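Local coordinates for UDP-glucose 6-dehydrogenase (Pyrobaculum islandicum, PDB 3VTF), which probably catalyses the NAD-dependent oxidation of UDP-glucose to UDP-glucuronate, a step in nucleotide-sugar biosynthesis, at residues A[242-247]-A[310-315]; A[321-326]-A[437-442]; A[326-331]-A[420-425]. All blocks are in the same frame, centred on the assembly; numbering follows the deposited sequence.

Contact 1: A[242-247]-A[310-315]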
loop_
_atom_site.group_PDB
_atom_site.type_symbol
_atom_site.label_atom_id
_atom_site.label_comp_id
_atom_site.label_asym_id
_atom_site.label_seq_id
_atom_site.Cartn_x
_atom_site.Cartn_y
_atom_site.Cartn_z
ATOM N N ALA A 242 1.344 8.426 2.256
ATOM C CA ALA A 242 1.311 9.645 1.378
ATOM C C ALA A 242 1.659 10.892 2.234
ATOM O O ALA A 242 2.324 11.815 1.738
ATOM C CB ALA A 242 -0.048 9.812 0.700
ATOM N N ASN A 243 1.246 10.861 3.515
ATOM C CA ASN A 243 1.512 12.018 4.385
ATOM C C ASN A 243 2.956 12.043 4.809
ATOM O O ASN A 243 3.578 13.086 4.815
ATOM C CB ASN A 243 0.558 12.012 5.580
ATOM C CG ASN A 243 -0.791 12.531 5.162
ATOM O OD1 ASN A 243 -0.854 13.423 4.263
ATOM N ND2 ASN A 243 -1.844 12.107 5.848
ATOM N N GLU A 244 3.515 10.865 5.102
ATOM C CA GLU A 244 4.975 10.787 5.430
ATOM C C GLU A 244 5.821 11.255 4.251
ATOM O O GLU A 244 6.786 12.070 4.373
ATOM C CB GLU A 244 5.379 9.331 5.781
ATOM C CG GLU A 244 6.879 9.221 6.144
ATOM C CD GLU A 244 7.146 7.999 7.025
ATOM O OE1 GLU A 244 6.486 7.905 8.103
ATOM O OE2 GLU A 244 8.065 7.221 6.639
ATOM N N VAL A 245 5.540 10.697 3.077
ATOM C CA VAL A 245 6.220 11.161 1.846
ATOM C C VAL A 245 5.957 12.674 1.630
ATOM O O VAL A 245 6.876 13.432 1.216
ATOM C CB VAL A 245 5.732 10.318 0.650
ATOM C CG1 VAL A 245 6.246 10.886 -0.683
ATOM C CG2 VAL A 245 6.282 8.908 0.861
ATOM N N GLY A 246 4.732 13.134 1.928
ATOM C CA GLY A 246 4.321 14.531 1.739
ATOM C C GLY A 246 5.059 15.533 2.625
ATOM O O GLY A 246 5.438 16.629 2.171
ATOM N N LEU A 247 5.333 15.136 3.875
ATOM C CA LEU A 247 6.129 16.047 4.716
ATOM C C LEU A 247 7.473 16.299 4.091
ATOM O O LEU A 247 8.013 17.413 4.190
ATOM C CB LEU A 247 6.273 15.408 6.147
ATOM C CG LEU A 247 4.968 15.296 6.904
ATOM C CD1 LEU A 247 5.166 14.417 8.206
ATOM C CD2 LEU A 247 4.413 16.670 7.250
ATOM N N LEU A 310 -0.829 5.342 12.703
ATOM C CA LEU A 310 -1.593 6.236 13.585
ATOM C C LEU A 310 -0.753 7.425 14.088
ATOM O O LEU A 310 -1.295 8.523 14.263
ATOM C CB LEU A 310 -2.126 5.476 14.834
ATOM C CG LEU A 310 -3.548 4.922 14.809
ATOM C CD1 LEU A 310 -4.013 4.468 16.221
ATOM C CD2 LEU A 310 -4.567 5.912 14.200
ATOM N N ARG A 311 0.538 7.212 14.348
ATOM C CA ARG A 311 1.392 8.366 14.752
ATOM C C ARG A 311 1.348 9.492 13.691
ATOM O O ARG A 311 1.205 10.699 14.005
ATOM C CB ARG A 311 2.787 7.856 14.915
ATOM C CG ARG A 311 3.849 8.908 15.138
ATOM C CD ARG A 311 5.287 8.329 15.204
ATOM N NE ARG A 311 6.245 9.423 15.037
ATOM C CZ ARG A 311 6.840 10.006 16.073
ATOM N NH1 ARG A 311 6.543 9.553 17.284
ATOM N NH2 ARG A 311 7.705 11.025 15.928
ATOM N N VAL A 312 1.515 9.126 12.425
ATOM C CA VAL A 312 1.448 10.145 11.339
ATOM C C VAL A 312 0.093 10.779 11.328
ATOM O O VAL A 312 -0.028 11.985 11.273
ATOM C CB VAL A 312 1.780 9.460 9.999
ATOM C CG1 VAL A 312 1.449 10.398 8.799
ATOM C CG2 VAL A 312 3.240 9.082 10.016
ATOM N N ASN A 313 -0.984 9.966 11.456
ATOM C CA ASN A 313 -2.322 10.539 11.372
ATOM C C ASN A 313 -2.577 11.524 12.470
ATOM O O ASN A 313 -3.247 12.574 12.256
ATOM C CB ASN A 313 -3.362 9.402 11.406
ATOM C CG ASN A 313 -4.719 9.837 10.917
ATOM O OD1 ASN A 313 -5.740 9.798 11.640
ATOM N ND2 ASN A 313 -4.749 10.227 9.683
ATOM N N GLU A 314 -2.079 11.215 13.674
ATOM C CA GLU A 314 -2.400 12.111 14.784
ATOM C C GLU A 314 -1.603 13.416 14.664
ATOM O O GLU A 314 -1.991 14.431 15.191
ATOM C CB GLU A 314 -2.009 11.380 16.095
ATOM C CG GLU A 314 -3.095 10.359 16.475
ATOM C CD GLU A 314 -2.605 9.320 17.521
ATOM O OE1 GLU A 314 -1.380 9.251 17.789
ATOM O OE2 GLU A 314 -3.425 8.532 18.038
ATOM N N TYR A 315 -0.461 13.335 13.991
ATOM C CA TYR A 315 0.422 14.492 13.788
ATOM C C TYR A 315 -0.125 15.533 12.815
ATOM O O TYR A 315 0.041 16.771 13.046
ATOM C CB TYR A 315 1.781 14.001 13.269
ATOM C CG TYR A 315 2.784 15.113 12.949
ATOM C CD1 TYR A 315 3.377 15.830 14.004
ATOM C CD2 TYR A 315 3.201 15.391 11.605
ATOM C CE1 TYR A 315 4.334 16.814 13.754
ATOM C CE2 TYR A 315 4.172 16.373 11.327
ATOM C CZ TYR A 315 4.752 17.061 12.432
ATOM O OH TYR A 315 5.734 18.018 12.240
#
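The helix segments 242-247 and 310-315 cross at 61° with their axes 10.1 Å apart at closest approach, and the backbones come nearest at Glu-244 and Val-312, CA to CA 6.9 Å. Val-312 carries much of the contact. Its CG1 meets the CB of Asn-243 at 3.7 Å, while its CG2 lies 3.9 Å from OE1 of Glu-244, whose extended chain crosses the valine at about a right angle. One turn on, Leu-247 reaches the ring of Tyr-315 obliquely, CD1 lying 3.8 Å from CE2. The tyrosine's chi1 of 177°, with CG anti to the backbone N, sets the CD2/CE2 side of the ring against the leucine methyls, and the ring also meets that of Tyr-319.

Asn-243 OD1 and both carboxylate oxygens of Glu-244 find their partners outside the pair. OD1 accepts a hydrogen bond from the backbone N of Gly-277. In the second subunit, Ile-305 N bonds to Glu-244 OE1 and Ser-306 OG to OE2. This is helix packing in the central domain of the UDP-glucose/GDP-mannose dehydrogenase family, where the pair lies close to the UDP-glucose pocket, through Asn-243, and also meets the second subunit, through Glu-244 and Val-312.

Contact 2: A[321-326]-A[437-442]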
loop_
_atom_site.group_PDB
_atom_site.type_symbol
_atom_site.label_atom_id
_atom_site.label_comp_id
_atom_site.label_asym_id
_atom_site.label_seq_id
_atom_site.Cartn_x
_atom_site.Cartn_y
_atom_site.Cartn_z
ATOM N N VAL A 321 -2.103 23.299 12.158
ATOM C CA VAL A 321 -2.274 24.408 13.071
ATOM C C VAL A 321 -0.886 25.093 13.331
ATOM O O VAL A 321 -0.794 26.315 13.320
ATOM C CB VAL A 321 -2.948 23.908 14.382
ATOM C CG1 VAL A 321 -2.867 24.970 15.582
ATOM C CG2 VAL A 321 -4.372 23.465 14.057
ATOM N N GLN A 322 0.201 24.311 13.447
ATOM C CA GLN A 322 1.516 24.889 13.588
ATOM C C GLN A 322 1.918 25.766 12.389
ATOM O O GLN A 322 2.533 26.874 12.570
ATOM C CB GLN A 322 2.590 23.820 13.810
ATOM C CG GLN A 322 2.450 23.051 15.126
ATOM C CD GLN A 322 3.423 21.876 15.201
ATOM O OE1 GLN A 322 4.383 21.796 14.411
ATOM N NE2 GLN A 322 3.180 20.957 16.151
ATOM N N LEU A 323 1.579 25.314 11.175
ATOM C CA LEU A 323 1.857 26.130 9.985
ATOM C C LEU A 323 1.094 27.454 10.056
ATOM O O LEU A 323 1.673 28.511 9.743
ATOM C CB LEU A 323 1.436 25.385 8.693
ATOM C CG LEU A 323 2.256 24.140 8.336
ATOM C CD1 LEU A 323 1.593 23.349 7.236
ATOM C CD2 LEU A 323 3.706 24.580 7.972
ATOM N N LEU A 324 -0.199 27.403 10.421
ATOM C CA LEU A 324 -1.003 28.630 10.430
ATOM C C LEU A 324 -0.383 29.642 11.470
ATOM O O LEU A 324 -0.209 30.861 11.203
ATOM C CB LEU A 324 -2.489 28.316 10.760
ATOM C CG LEU A 324 -3.329 29.621 10.565
ATOM C CD1 LEU A 324 -3.256 30.194 9.135
ATOM C CD2 LEU A 324 -4.737 29.392 11.032
ATOM N N GLU A 325 -0.107 29.114 12.658
ATOM C CA GLU A 325 0.494 29.829 13.773
ATOM C C GLU A 325 1.840 30.488 13.414
ATOM O O GLU A 325 2.054 31.670 13.673
ATOM C CB GLU A 325 0.696 28.855 14.922
ATOM C CG GLU A 325 1.314 29.441 16.181
ATOM C CD GLU A 325 1.381 28.366 17.250
ATOM O OE1 GLU A 325 0.534 28.322 18.166
ATOM O OE2 GLU A 325 2.234 27.478 17.099
ATOM N N GLU A 326 2.704 29.766 12.737
ATOM C CA GLU A 326 3.946 30.319 12.205
ATOM C C GLU A 326 3.727 31.436 11.164
ATOM O O GLU A 326 4.449 32.464 11.159
ATOM C CB GLU A 326 4.775 29.227 11.540
ATOM C CG GLU A 326 6.058 29.745 10.907
ATOM C CD GLU A 326 7.165 28.716 11.007
ATOM O OE1 GLU A 326 7.017 27.763 11.817
ATOM O OE2 GLU A 326 8.177 28.829 10.278
ATOM N N ILE A 437 -0.634 33.732 1.127
ATOM C CA ILE A 437 0.322 32.692 1.614
ATOM C C ILE A 437 -0.440 31.313 1.455
ATOM O O ILE A 437 -1.557 31.189 1.925
ATOM C CB ILE A 437 0.759 32.991 3.044
ATOM C CG1 ILE A 437 1.686 34.261 3.110
ATOM C CG2 ILE A 437 1.570 31.832 3.603
ATOM C CD1 ILE A 437 1.886 34.806 4.541
ATOM N N TYR A 438 0.121 30.381 0.685
ATOM C CA TYR A 438 -0.438 29.063 0.518
ATOM C C TYR A 438 0.525 28.076 1.213
ATOM O O TYR A 438 1.692 27.951 0.776
ATOM C CB TYR A 438 -0.556 28.766 -0.961
ATOM C CG TYR A 438 -1.114 27.369 -1.214
ATOM C CD1 TYR A 438 -2.492 27.097 -1.057
ATOM C CD2 TYR A 438 -0.241 26.318 -1.536
ATOM C CE1 TYR A 438 -2.988 25.822 -1.253
ATOM C CE2 TYR A 438 -0.735 25.013 -1.684
ATOM C CZ TYR A 438 -2.138 24.810 -1.592
ATOM O OH TYR A 438 -2.617 23.510 -1.760
ATOM N N GLU A 439 0.055 27.372 2.259
ATOM C CA GLU A 439 0.837 26.297 2.822
ATOM C C GLU A 439 0.070 24.954 2.619
ATOM O O GLU A 439 -0.905 24.749 3.257
ATOM C CB GLU A 439 0.981 26.550 4.289
ATOM C CG GLU A 439 1.921 27.684 4.662
ATOM C CD GLU A 439 3.386 27.328 4.529
ATOM O OE1 GLU A 439 3.727 26.143 4.212
ATOM O OE2 GLU A 439 4.210 28.268 4.682
ATOM N N GLY A 440 0.582 24.053 1.812
ATOM C CA GLY A 440 0.022 22.682 1.763
ATOM C C GLY A 440 0.402 21.951 3.049
ATOM O O GLY A 440 1.522 22.100 3.579
ATOM N N VAL A 441 -0.519 21.169 3.581
ATOM C CA VAL A 441 -0.237 20.496 4.853
ATOM C C VAL A 441 0.830 19.413 4.611
ATOM O O VAL A 441 1.599 19.125 5.525
ATOM C CB VAL A 441 -1.503 19.846 5.498
ATOM C CG1 VAL A 441 -1.132 19.192 6.808
ATOM C CG2 VAL A 441 -2.461 20.971 5.891
ATOM N N ALA A 442 0.872 18.840 3.391
ATOM C CA ALA A 442 1.787 17.739 3.095
ATOM C C ALA A 442 2.253 17.816 1.673
ATOM O O ALA A 442 2.455 16.795 0.931
ATOM C CB ALA A 442 1.004 16.427 3.368
#
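A single leucine, Leu-323, makes this helix-on-sheet contact, reaching from helix 304-328 to Glu-439, Gly-440 and Val-441 at the end of strand 437-440 and just past it. That strand is the outermost one of the C-terminal parallel sheet within this chain. The backbones come nearest at Leu-323 and Glu-439, with their CA atoms 7.2 Å apart, and no hydrogen bond joins the two segments.

The two methyl branches of the leucine do different jobs. With CG anti to its carbonyl carbon (chi1 -68°), the side chain projects from the helix and forks at the strand. CD1 settles by the main chain, 3.9 Å from the O of Gly-440 and 4.1 Å from the CA of Val-441. CD2 lies 4.1 Å from OE1 of Glu-439, whose chain crosses the leucine at a slant.

That glutamate is bent at chi2 (-76°), which turns its carboxylate to run across the gap between strand and helix instead of continuing toward the helix. It is gripped by two basic groups: Arg-327 takes OE2 and Lys-250 takes OE1, both in salt bridges, and Lys-250 also donates to the O of Gly-440. The carboxylate next to the leucine methyl is therefore pinned, and the two basic groups probably offset its charge. Val-441 completes the apolar side by packing on Met-316 and Ala-320 of the same helix and on Val-424 of the neighbouring strand. A helix lying against a parallel sheet of strand order 3-2-1-4-5-6 is the layered arrangement of a Rossmann-like fold, consistent with the UDP-binding domain of this family.

Contact 3: A[326-331]-A[420-425]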
loop_
_atom_site.group_PDB
_atom_site.type_symbol
_atom_site.label_atom_id
_atom_site.label_comp_id
_atom_site.label_asym_id
_atom_site.label_seq_id
_atom_site.Cartn_x
_atom_site.Cartn_y
_atom_site.Cartn_z
ATOM N N GLU A 326 2.704 29.766 12.737
ATOM C CA GLU A 326 3.946 30.319 12.205
ATOM C C GLU A 326 3.727 31.436 11.164
ATOM O O GLU A 326 4.449 32.464 11.159
ATOM C CB GLU A 326 4.775 29.227 11.540
ATOM C CG GLU A 326 6.058 29.745 10.907
ATOM C CD GLU A 326 7.165 28.716 11.007
ATOM O OE1 GLU A 326 7.017 27.763 11.817
ATOM O OE2 GLU A 326 8.177 28.829 10.278
ATOM N N ARG A 327 2.796 31.215 10.231
ATOM C CA ARG A 327 2.552 32.233 9.244
ATOM C C ARG A 327 1.876 33.490 9.820
ATOM O O ARG A 327 2.093 34.594 9.325
ATOM C CB ARG A 327 1.850 31.722 7.961
ATOM C CG ARG A 327 2.511 30.529 7.309
ATOM C CD ARG A 327 4.024 30.702 7.143
ATOM N NE ARG A 327 4.310 31.700 6.153
ATOM C CZ ARG A 327 5.029 31.506 5.052
ATOM N NH1 ARG A 327 5.616 30.334 4.802
ATOM N NH2 ARG A 327 5.202 32.527 4.231
ATOM N N LEU A 328 1.063 33.338 10.835
ATOM C CA LEU A 328 0.365 34.527 11.351
ATOM C C LEU A 328 1.133 35.173 12.496
ATOM O O LEU A 328 0.770 36.230 12.929
ATOM C CB LEU A 328 -1.041 34.191 11.811
ATOM C CG LEU A 328 -1.986 33.780 10.701
ATOM C CD1 LEU A 328 -3.322 33.467 11.350
ATOM C CD2 LEU A 328 -2.041 34.904 9.669
ATOM N N GLY A 329 2.197 34.528 12.966
ATOM C CA GLY A 329 2.976 34.934 14.144
ATOM C C GLY A 329 2.239 34.774 15.452
ATOM O O GLY A 329 2.257 35.697 16.274
ATOM N N GLY A 330 1.583 33.628 15.673
ATOM C CA GLY A 330 0.828 33.381 16.913
ATOM C C GLY A 330 -0.646 33.532 16.622
ATOM O O GLY A 330 -1.034 34.309 15.706
ATOM N N LEU A 331 -1.471 32.775 17.353
ATOM C CA LEU A 331 -2.909 32.687 17.073
ATOM C C LEU A 331 -3.840 33.420 18.059
ATOM O O LEU A 331 -4.994 33.659 17.723
ATOM C CB LEU A 331 -3.355 31.190 16.958
ATOM C CG LEU A 331 -2.592 30.391 15.882
ATOM C CD1 LEU A 331 -2.997 28.900 15.868
ATOM C CD2 LEU A 331 -2.822 31.012 14.492
ATOM N N GLY A 420 -5.505 37.150 -1.163
ATOM C CA GLY A 420 -5.174 37.977 -0.034
ATOM C C GLY A 420 -5.256 37.237 1.276
ATOM O O GLY A 420 -5.018 37.807 2.320
ATOM N N LYS A 421 -5.576 35.953 1.231
ATOM C CA LYS A 421 -5.755 35.239 2.505
ATOM C C LYS A 421 -4.521 34.375 2.799
ATOM O O LYS A 421 -3.719 34.094 1.911
ATOM C CB LYS A 421 -7.015 34.382 2.460
ATOM C CG LYS A 421 -8.332 35.196 2.335
ATOM C CD LYS A 421 -8.608 36.110 3.512
ATOM C CE LYS A 421 -9.720 37.052 3.142
ATOM N NZ LYS A 421 -9.952 37.887 4.345
ATOM N N VAL A 422 -4.382 33.973 4.053
ATOM C CA VAL A 422 -3.365 33.008 4.478
ATOM C C VAL A 422 -4.095 31.656 4.581
ATOM O O VAL A 422 -5.048 31.549 5.334
ATOM C CB VAL A 422 -2.790 33.386 5.847
ATOM C CG1 VAL A 422 -1.779 32.288 6.274
ATOM C CG2 VAL A 422 -2.131 34.793 5.723
ATOM N N VAL A 423 -3.698 30.670 3.763
ATOM C CA VAL A 423 -4.443 29.452 3.674
ATOM C C VAL A 423 -3.455 28.331 3.983
ATOM O O VAL A 423 -2.388 28.223 3.340
ATOM C CB VAL A 423 -4.975 29.232 2.259
ATOM C CG1 VAL A 423 -5.655 27.865 2.076
ATOM C CG2 VAL A 423 -5.918 30.361 1.859
ATOM N N VAL A 424 -3.877 27.454 4.892
ATOM C CA VAL A 424 -3.176 26.158 5.145
ATOM C C VAL A 424 -4.147 25.150 4.539
ATOM O O VAL A 424 -5.289 25.003 5.030
ATOM C CB VAL A 424 -2.958 25.944 6.651
ATOM C CG1 VAL A 424 -2.529 24.514 6.932
ATOM C CG2 VAL A 424 -1.885 26.933 7.192
ATOM N N ASP A 425 -3.738 24.541 3.439
ATOM C CA ASP A 425 -4.621 23.660 2.682
ATOM C C ASP A 425 -4.451 22.210 3.151
ATOM O O ASP A 425 -3.343 21.570 2.976
ATOM C CB ASP A 425 -4.217 23.731 1.214
ATOM C CG ASP A 425 -5.125 22.953 0.313
ATOM O OD1 ASP A 425 -6.056 22.289 0.810
ATOM O OD2 ASP A 425 -4.915 22.982 -0.923
#
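Val-422 is the buried centre of this contact, and the last helical turn, at Arg-327 and Leu-328, closes over it from the helix side. Of the 117 Å² buried between the segments, nearly half is on this valine. Its CB points at the helix and its two methyls are shared out. CG2 meets CD2 of Leu-328 at 3.9 Å, a methyl-to-methyl touch in which the two side chains run alongside one another, pointing opposite ways. CG1 turns to Arg-327 and lies 4.0 Å from its CB. Having CG1 anti to the backbone N (chi1 177°) turns the fork so that each branch meets a different residue of the helix. Leu-324, one turn earlier, packs on Val-422 as well.

Strand 422-425 runs in the parallel sheet of the C-terminal Rossmann-like domain, hydrogen-bonded to Val-404 on one flank and to Ile-437 and Glu-439 on the other. The helix end thus covers an inner strand, just ahead of the chain's entry into strand 335-339 of the same sheet.

Toward solvent the packing thins out quickly. Arg-327, exposed as a whole, lends only the root of its side chain: bends at chi2 and chi3 lead the guanidinium away from the valine to Glu-439, where NH1 makes a salt bridge. Beyond Leu-328 the chain leaves the helix at Gly-329, with phi at 69°, and Gly-330 also has a positive phi. The O of Leu-328 accepts a hydrogen bond from NH1 of Arg-334.

All three contacts string along helix 304-328, which runs from the central domain at contact 1 to the C-terminal sheet at contacts 2 and 3. The centres of contacts 2 and 3 are about 6 Å apart; they share Glu-326, use neighbouring strands, and are tied by the Arg-327 to Glu-439 salt bridge. Contact 1 lies about 15 Å from contact 2, centre to centre, yet touches it: OD1 of Asn-243 is 3.6 Å from CB of Ala-442. Bound UDP-glucose is nearer to contact 1 than to contact 2, about 6 Å from the side chain of Asn-243 and about 10 Å from that of Val-441, while contact 3 lies away from the annotated sites.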